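Local coordinates for NIPSNAP domain-containing protein (Burkholderia xenovorans, PDB 5KAK), which is of unknown function but belongs to the NipSnap family, and packs here as part of an eight-chain assembly, at the interface of chains A and B and the interface of chains A and C. Residues are numbered along the deposited sequence; one frame, centred on the assembly and turned at random. Chains: chain A/B/C, Uncharacterized protein.

Contact 1: the interface of chains A and B. Residues chain A 107-109; chain B 26-27, 30-31, 35, 45, 48.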
ATOM      1  N   MET A 107      19.971 -14.612  11.389  1.00 14.52           N
ATOM      2  CA  MET A 107      19.866 -15.282  12.671  1.00 16.33           C
ATOM      3  C   MET A 107      21.031 -16.241  12.845  1.00 14.57           C
ATOM      4  O   MET A 107      21.738 -16.579  11.890  1.00 15.92           O
ATOM      5  CB  MET A 107      18.527 -16.008  12.784  1.00 16.98           C
ATOM      6  CG  MET A 107      17.374 -15.027  12.756  1.00 14.92           C
ATOM      7  SD  MET A 107      15.732 -15.728  12.864  1.00 18.05           S
ATOM      8  CE  MET A 107      14.755 -14.247  12.635  1.00 11.90           C
ATOM      9  N   SER A 108      21.233 -16.664  14.097  1.00 17.42           N
ATOM     10  CA  SER A 108      22.405 -17.461  14.447  1.00 22.77           C
ATOM     11  C   SER A 108      22.488 -18.744  13.632  1.00 17.06           C
ATOM     12  O   SER A 108      23.590 -19.209  13.321  1.00 17.97           O
ATOM     13  CB  SER A 108      22.385 -17.782  15.941  1.00 23.06           C
ATOM     14  OG  SER A 108      21.234 -18.536  16.282  1.00 21.97           O
ATOM     15  N   PHE A 109      21.346 -19.338  13.290  1.00 15.65           N
ATOM     16  CA  PHE A 109      21.332 -20.588  12.538  1.00 12.06           C
ATOM     17  C   PHE A 109      21.334 -20.365  11.033  1.00 13.01           C
ATOM     18  O   PHE A 109      21.334 -21.336  10.268  1.00 21.68           O
ATOM     19  CB  PHE A 109      20.113 -21.426  12.924  1.00 22.36           C
ATOM     20  CG  PHE A 109      18.835 -20.656  12.895  1.00 20.27           C
ATOM     21  CD1 PHE A 109      18.164 -20.446  11.701  1.00 22.01           C
ATOM     22  CD2 PHE A 109      18.328 -20.093  14.058  1.00 14.33           C
ATOM     23  CE1 PHE A 109      17.005 -19.716  11.675  1.00 16.53           C
ATOM     24  CE2 PHE A 109      17.164 -19.386  14.040  1.00 21.71           C
ATOM     25  CZ  PHE A 109      16.496 -19.197  12.848  1.00 18.93           C
TER
ATOM     26  N   PHE B  26      11.340 -14.054  18.540  1.00 12.49           N
ATOM     27  CA  PHE B  26      11.155 -14.966  17.420  1.00 16.24           C
ATOM     28  C   PHE B  26      12.431 -15.746  17.120  1.00 13.91           C
ATOM     29  O   PHE B  26      12.411 -16.978  17.016  1.00 15.01           O
ATOM     30  CB  PHE B  26      10.692 -14.151  16.207  1.00 10.39           C
ATOM     31  CG  PHE B  26      10.309 -14.972  15.011  1.00 19.03           C
ATOM     32  CD1 PHE B  26      11.280 -15.578  14.225  1.00 16.39           C
ATOM     33  CD2 PHE B  26       8.971 -15.096  14.633  1.00 17.67           C
ATOM     34  CE1 PHE B  26      10.932 -16.307  13.104  1.00 13.50           C
ATOM     35  CE2 PHE B  26       8.626 -15.821  13.513  1.00 16.25           C
ATOM     36  CZ  PHE B  26       9.600 -16.421  12.748  1.00 14.90           C
ATOM     37  N   ALA B  27      13.554 -15.037  16.966  1.00 12.50           N
ATOM     38  CA  ALA B  27      14.825 -15.690  16.685  1.00 15.47           C
ATOM     39  C   ALA B  27      15.230 -16.616  17.827  1.00 17.22           C
ATOM     40  O   ALA B  27      15.707 -17.732  17.591  1.00 17.36           O
ATOM     41  CB  ALA B  27      15.903 -14.633  16.430  1.00 14.40           C
ATOM     42  N   PHE B  30      13.374 -19.799  17.648  1.00 14.75           N
ATOM     43  CA  PHE B  30      13.831 -20.641  16.551  1.00 14.95           C
ATOM     44  C   PHE B  30      15.232 -21.189  16.800  1.00 24.95           C
ATOM     45  O   PHE B  30      15.502 -22.360  16.502  1.00 18.14           O
ATOM     46  CB  PHE B  30      13.756 -19.898  15.218  1.00 13.76           C
ATOM     47  CG  PHE B  30      12.442 -20.119  14.500  1.00 18.78           C
ATOM     48  CD1 PHE B  30      12.239 -21.259  13.735  1.00 18.70           C
ATOM     49  CD2 PHE B  30      11.385 -19.227  14.656  1.00 11.97           C
ATOM     50  CE1 PHE B  30      11.023 -21.487  13.096  1.00 13.58           C
ATOM     51  CE2 PHE B  30      10.169 -19.442  14.027  1.00 13.00           C
ATOM     52  CZ  PHE B  30       9.978 -20.567  13.239  1.00 17.13           C
ATOM     53  N   GLU B  31      16.142 -20.384  17.354  1.00 24.42           N
ATOM     54  CA  GLU B  31      17.472 -20.942  17.601  1.00 22.89           C
ATOM     55  C   GLU B  31      17.430 -22.046  18.651  1.00 23.73           C
ATOM     56  O   GLU B  31      18.154 -23.041  18.531  1.00 26.84           O
ATOM     57  CB  GLU B  31      18.464 -19.842  17.996  1.00 26.80           C
ATOM     58  CG  GLU B  31      18.131 -19.080  19.258  1.00 38.93           C
ATOM     59  CD  GLU B  31      18.923 -17.787  19.375  1.00 48.34           C
ATOM     60  OE1 GLU B  31      19.691 -17.471  18.437  1.00 52.02           O
ATOM     61  OE2 GLU B  31      18.775 -17.086  20.397  1.00 49.01           O
ATOM     62  N   ILE B  35      14.004 -24.192  14.788  1.00 13.65           N
ATOM     63  CA  ILE B  35      14.661 -24.492  13.525  1.00 13.31           C
ATOM     64  C   ILE B  35      15.077 -25.947  13.499  1.00 19.83           C
ATOM     65  O   ILE B  35      15.185 -26.547  12.427  1.00 18.01           O
ATOM     66  CB  ILE B  35      15.848 -23.541  13.258  1.00 19.33           C
ATOM     67  CG1 ILE B  35      16.214 -23.583  11.774  1.00 18.20           C
ATOM     68  CG2 ILE B  35      17.057 -23.879  14.132  1.00 16.33           C
ATOM     69  CD1 ILE B  35      15.101 -23.074  10.868  1.00 21.80           C
ATOM     70  N   LEU B  45      17.429 -24.389   3.871  1.00 12.01           N
ATOM     71  CA  LEU B  45      17.357 -22.995   4.287  1.00 11.34           C
ATOM     72  C   LEU B  45      18.476 -22.217   3.602  1.00 11.30           C
ATOM     73  O   LEU B  45      19.663 -22.491   3.810  1.00 13.01           O
ATOM     74  CB  LEU B  45      17.454 -22.884   5.804  1.00 11.34           C
ATOM     75  CG  LEU B  45      17.419 -21.454   6.331  1.00 10.76           C
ATOM     76  CD1 LEU B  45      16.049 -20.851   6.063  1.00 12.43           C
ATOM     77  CD2 LEU B  45      17.776 -21.496   7.819  1.00 11.03           C
ATOM     78  N   TYR B  48      17.809 -17.038   6.901  1.00 19.86           N
ATOM     79  CA  TYR B  48      16.779 -16.587   7.834  1.00 12.59           C
ATOM     80  C   TYR B  48      17.260 -15.300   8.478  1.00 12.29           C
ATOM     81  O   TYR B  48      18.315 -15.275   9.132  1.00 11.90           O
ATOM     82  CB  TYR B  48      16.469 -17.649   8.901  1.00 10.54           C
ATOM     83  CG  TYR B  48      15.005 -17.762   9.287  1.00 13.22           C
ATOM     84  CD1 TYR B  48      14.307 -16.677   9.784  1.00 14.98           C
ATOM     85  CD2 TYR B  48      14.342 -18.977   9.189  1.00 10.05           C
ATOM     86  CE1 TYR B  48      12.948 -16.783  10.138  1.00 14.62           C
ATOM     87  CE2 TYR B  48      13.003 -19.100   9.538  1.00 10.16           C
ATOM     88  CZ  TYR B  48      12.319 -18.000  10.016  1.00 11.28           C
ATOM     89  OH  TYR B  48      10.987 -18.157  10.366  1.00 12.19           O
TER
HETATM   90  O   HOH W   1      19.395 -15.706  16.024  1.00 21.05           O
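A:Phe109 lodges its phenyl ring between helix 23-42 and strand 45-51 of chain B and supplies most of the apolar contact. B:Ile35 lies over one face, its CB 4.0 Å above the ring plane and near the centre. The opposite face is backed from its own chain by A:Met107 CB, offset toward the rim, so the ring is held between a residue of each subunit. Around the rim, CE1 of A:Phe109 reaches B:Tyr48 CB at 3.5 Å, and this edge of the phenyl points at the face of the B:Tyr48 ring, the planes 78° apart. On the helix side CE2 of A:Phe109 touches B:Phe30 CB at 3.6 Å, while CB of B:Glu31 sits at the edge in the ring plane. The phenyl gets there with CG set between the backbone N and the carbonyl carbon (chi1 49°). A:Met107, extended beyond CG, crosses the rim of the B:Tyr48 ring, SD lying above that same face, 3.5 Å from CD1; the methyl of B:Ala27 meets the same sulfur at 3.7 Å.

Polar contacts flank the phenyl. The amide N of A:Met107 donates to the carbonyl O of B:Tyr48 at 2.9 Å. The hydroxyl OG of A:Ser108 donates to OE1 of B:Glu31 at 2.9 Å, on the anti lone pair of that carboxylate oxygen; water 1 also links A:Ser108 N to OE1. Because B:Glu31 is poorly ordered, this grip is probably loose.

The tripeptide follows strand 98-106 of chain A and lies across the helix and strand of chain B; the whole two-fold interface repeats the contact with the chains exchanged.

Contact 2: the interface of chains A and C. Residues chain A 20-21, 57; chain C 88, 93, 96, 99.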
ATOM      1  N   PRO A  20       6.085  -4.548 -17.469  1.00 12.58           N
ATOM      2  CA  PRO A  20       5.455  -5.857 -17.666  1.00 15.65           C
ATOM      3  C   PRO A  20       6.232  -6.717 -18.648  1.00 14.42           C
ATOM      4  O   PRO A  20       6.635  -6.261 -19.728  1.00 14.98           O
ATOM      5  CB  PRO A  20       4.066  -5.500 -18.199  1.00 18.42           C
ATOM      6  CG  PRO A  20       3.785  -4.159 -17.607  1.00 28.92           C
ATOM      7  CD  PRO A  20       5.114  -3.443 -17.565  1.00 26.76           C
ATOM      8  N   ASN A  21       6.444  -7.973 -18.256  1.00 19.95           N
ATOM      9  CA  ASN A  21       7.143  -8.981 -19.046  1.00 16.78           C
ATOM     10  C   ASN A  21       8.604  -8.641 -19.285  1.00 14.81           C
ATOM     11  O   ASN A  21       9.234  -9.234 -20.165  1.00 16.72           O
ATOM     12  CB  ASN A  21       6.431  -9.217 -20.377  1.00 21.35           C
ATOM     13  CG  ASN A  21       5.056  -9.805 -20.176  1.00 20.58           C
ATOM     14  OD1 ASN A  21       4.891 -10.717 -19.366  1.00 33.23           O
ATOM     15  ND2 ASN A  21       4.057  -9.272 -20.876  1.00 26.63           N
ATOM     16  N   ASN A  57       6.681  -9.575 -12.531  1.00 14.25           N
ATOM     17  CA  ASN A  57       7.655  -8.656 -13.134  1.00 13.77           C
ATOM     18  C   ASN A  57       8.533  -8.020 -12.061  1.00 10.42           C
ATOM     19  O   ASN A  57       8.648  -6.802 -11.961  1.00 11.38           O
ATOM     20  CB  ASN A  57       6.957  -7.574 -13.973  1.00 13.31           C
ATOM     21  CG  ASN A  57       5.851  -8.139 -14.836  1.00 14.17           C
ATOM     22  OD1 ASN A  57       6.112  -8.896 -15.769  1.00 15.18           O
ATOM     23  ND2 ASN A  57       4.601  -7.783 -14.519  1.00 15.25           N
TER
ATOM     24  N   VAL C  88       0.330 -11.248 -27.438  1.00 22.54           N
ATOM     25  CA  VAL C  88       0.544 -10.457 -26.231  1.00 24.58           C
ATOM     26  C   VAL C  88       1.371  -9.216 -26.547  1.00 29.94           C
ATOM     27  O   VAL C  88       1.048  -8.106 -26.108  1.00 30.83           O
ATOM     28  CB  VAL C  88       1.213 -11.315 -25.145  1.00 24.64           C
ATOM     29  CG1 VAL C  88       1.573 -10.456 -23.929  1.00 28.42           C
ATOM     30  CG2 VAL C  88       0.302 -12.462 -24.740  1.00 24.88           C
ATOM     31  N   GLN C  93       0.529  -6.163 -24.327  1.00 20.53           N
ATOM     32  CA  GLN C  93       1.668  -5.516 -23.677  0.74 23.13           C
ATOM     33  C   GLN C  93       1.511  -4.009 -23.522  1.00 21.36           C
ATOM     34  O   GLN C  93       1.810  -3.486 -22.435  1.00 19.52           O
ATOM     35  CB  GLN C  93       2.945  -5.842 -24.467  0.74 25.96           C
ATOM     36  CG  GLN C  93       4.185  -5.132 -23.966  0.74 22.28           C
ATOM     37  CD  GLN C  93       4.612  -5.649 -22.619  0.74 23.13           C
ATOM     38  OE1 GLN C  93       4.418  -6.820 -22.308  0.74 23.34           O
ATOM     39  NE2 GLN C  93       5.196  -4.777 -21.804  0.74 29.30           N
ATOM     40  N   LEU C  96      -0.603  -2.993 -20.288  1.00 13.41           N
ATOM     41  CA  LEU C  96      -0.307  -3.496 -18.953  1.00 13.00           C
ATOM     42  C   LEU C  96       0.453  -2.463 -18.138  1.00 12.13           C
ATOM     43  O   LEU C  96       1.371  -1.801 -18.645  1.00 15.37           O
ATOM     44  CB  LEU C  96       0.523  -4.774 -19.036  1.00 11.77           C
ATOM     45  CG  LEU C  96      -0.130  -6.010 -19.643  1.00 19.48           C
ATOM     46  CD1 LEU C  96       0.935  -7.024 -19.986  1.00 15.05           C
ATOM     47  CD2 LEU C  96      -1.118  -6.578 -18.647  1.00 16.62           C
ATOM     48  N   MET C  99       1.143  -6.430 -12.673  1.00 10.03           N
ATOM     49  CA  MET C  99       0.645  -7.792 -12.704  1.00  9.41           C
ATOM     50  C   MET C  99       1.012  -8.447 -11.384  1.00  9.53           C
ATOM     51  O   MET C  99       2.123  -8.259 -10.890  1.00 12.19           O
ATOM     52  CB  MET C  99       1.226  -8.586 -13.879  1.00  9.72           C
ATOM     53  CG  MET C  99       0.876  -8.021 -15.255  1.00 11.24           C
ATOM     54  SD  MET C  99       2.009  -8.637 -16.501  1.00 16.98           S
ATOM     55  CE  MET C  99       1.448 -10.333 -16.558  1.00 19.63           C
TER
HETATM   56  O   HOH W   2       4.046  -5.885 -12.443  1.00 14.56           O
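The loop after strand 10-18 of chain A, carrying A:Pro20 and A:Asn21, meets the 3-10 turn 93-95 and the start of strand 96-106 of chain C. The side-chain amide of C:Gln93 engages this loop through both its ends. Its NE2 donates to the backbone O of A:Pro20 at 2.9 Å, arriving above the carbonyl plane and so not on a lone pair. Its OE1 accepts from the carboxamide ND2 of A:Asn21, also at 2.9 Å; the bond is fairly straight (163° at the hydrogen), with the donor nearly along the C=O axis. The acceptor stays close to the amide plane of A:Asn21, although the two amides are turned 54° against each other. A bend at chi2 (69°) folds the C:Gln93 amide back toward the loop, and the two bonds together should fix which end is oxygen and which nitrogen.

Beside this pair the A:Pro20 ring and the C:Leu96 side chain lie antiparallel, side by side, ring carbon CG 3.6 Å from CB of C:Leu96. The same CG lies 3.5 Å from the backbone O of C:Leu96.

Farther along strand 96-106 of chain C, C:Met99 meets the side-chain amide of A:Asn57. ND2 makes a weak hydrogen bond to the thioether SD at 3.4 Å and also hydrogen-bonds water 2, which bonds in turn to the backbone N of C:Met99. The other end of the A:Asn57 amide is used within its own chain: OD1 accepts the backbone N of A:Asn21 at 2.7 Å, an intrachain bond that probably helps position the loop for C:Gln93.

The patch joins a loop of one subunit to a strand and turn of another; it may help build the eight-chain assembly of the crystal, although the structure alone does not show that this interface forms in solution.

Contact 1 and contact 2 lie about 37 Å apart, measured between the centres of their C-alpha atoms, and share no residue. They use chain A in different ways: the segment following its last strand serves contact 1, while loops near residues 20 and 57 serve contact 2. Chain B's helix 23-42 receives the partner in contact 1; chain A's equivalent helix follows the contact 2 loop and serves the two-fold twin of contact 1. Chain A can thus touch B and C at once. Contact 2, whose interface is not an exact two-fold, could link such pairs within the deposited assembly.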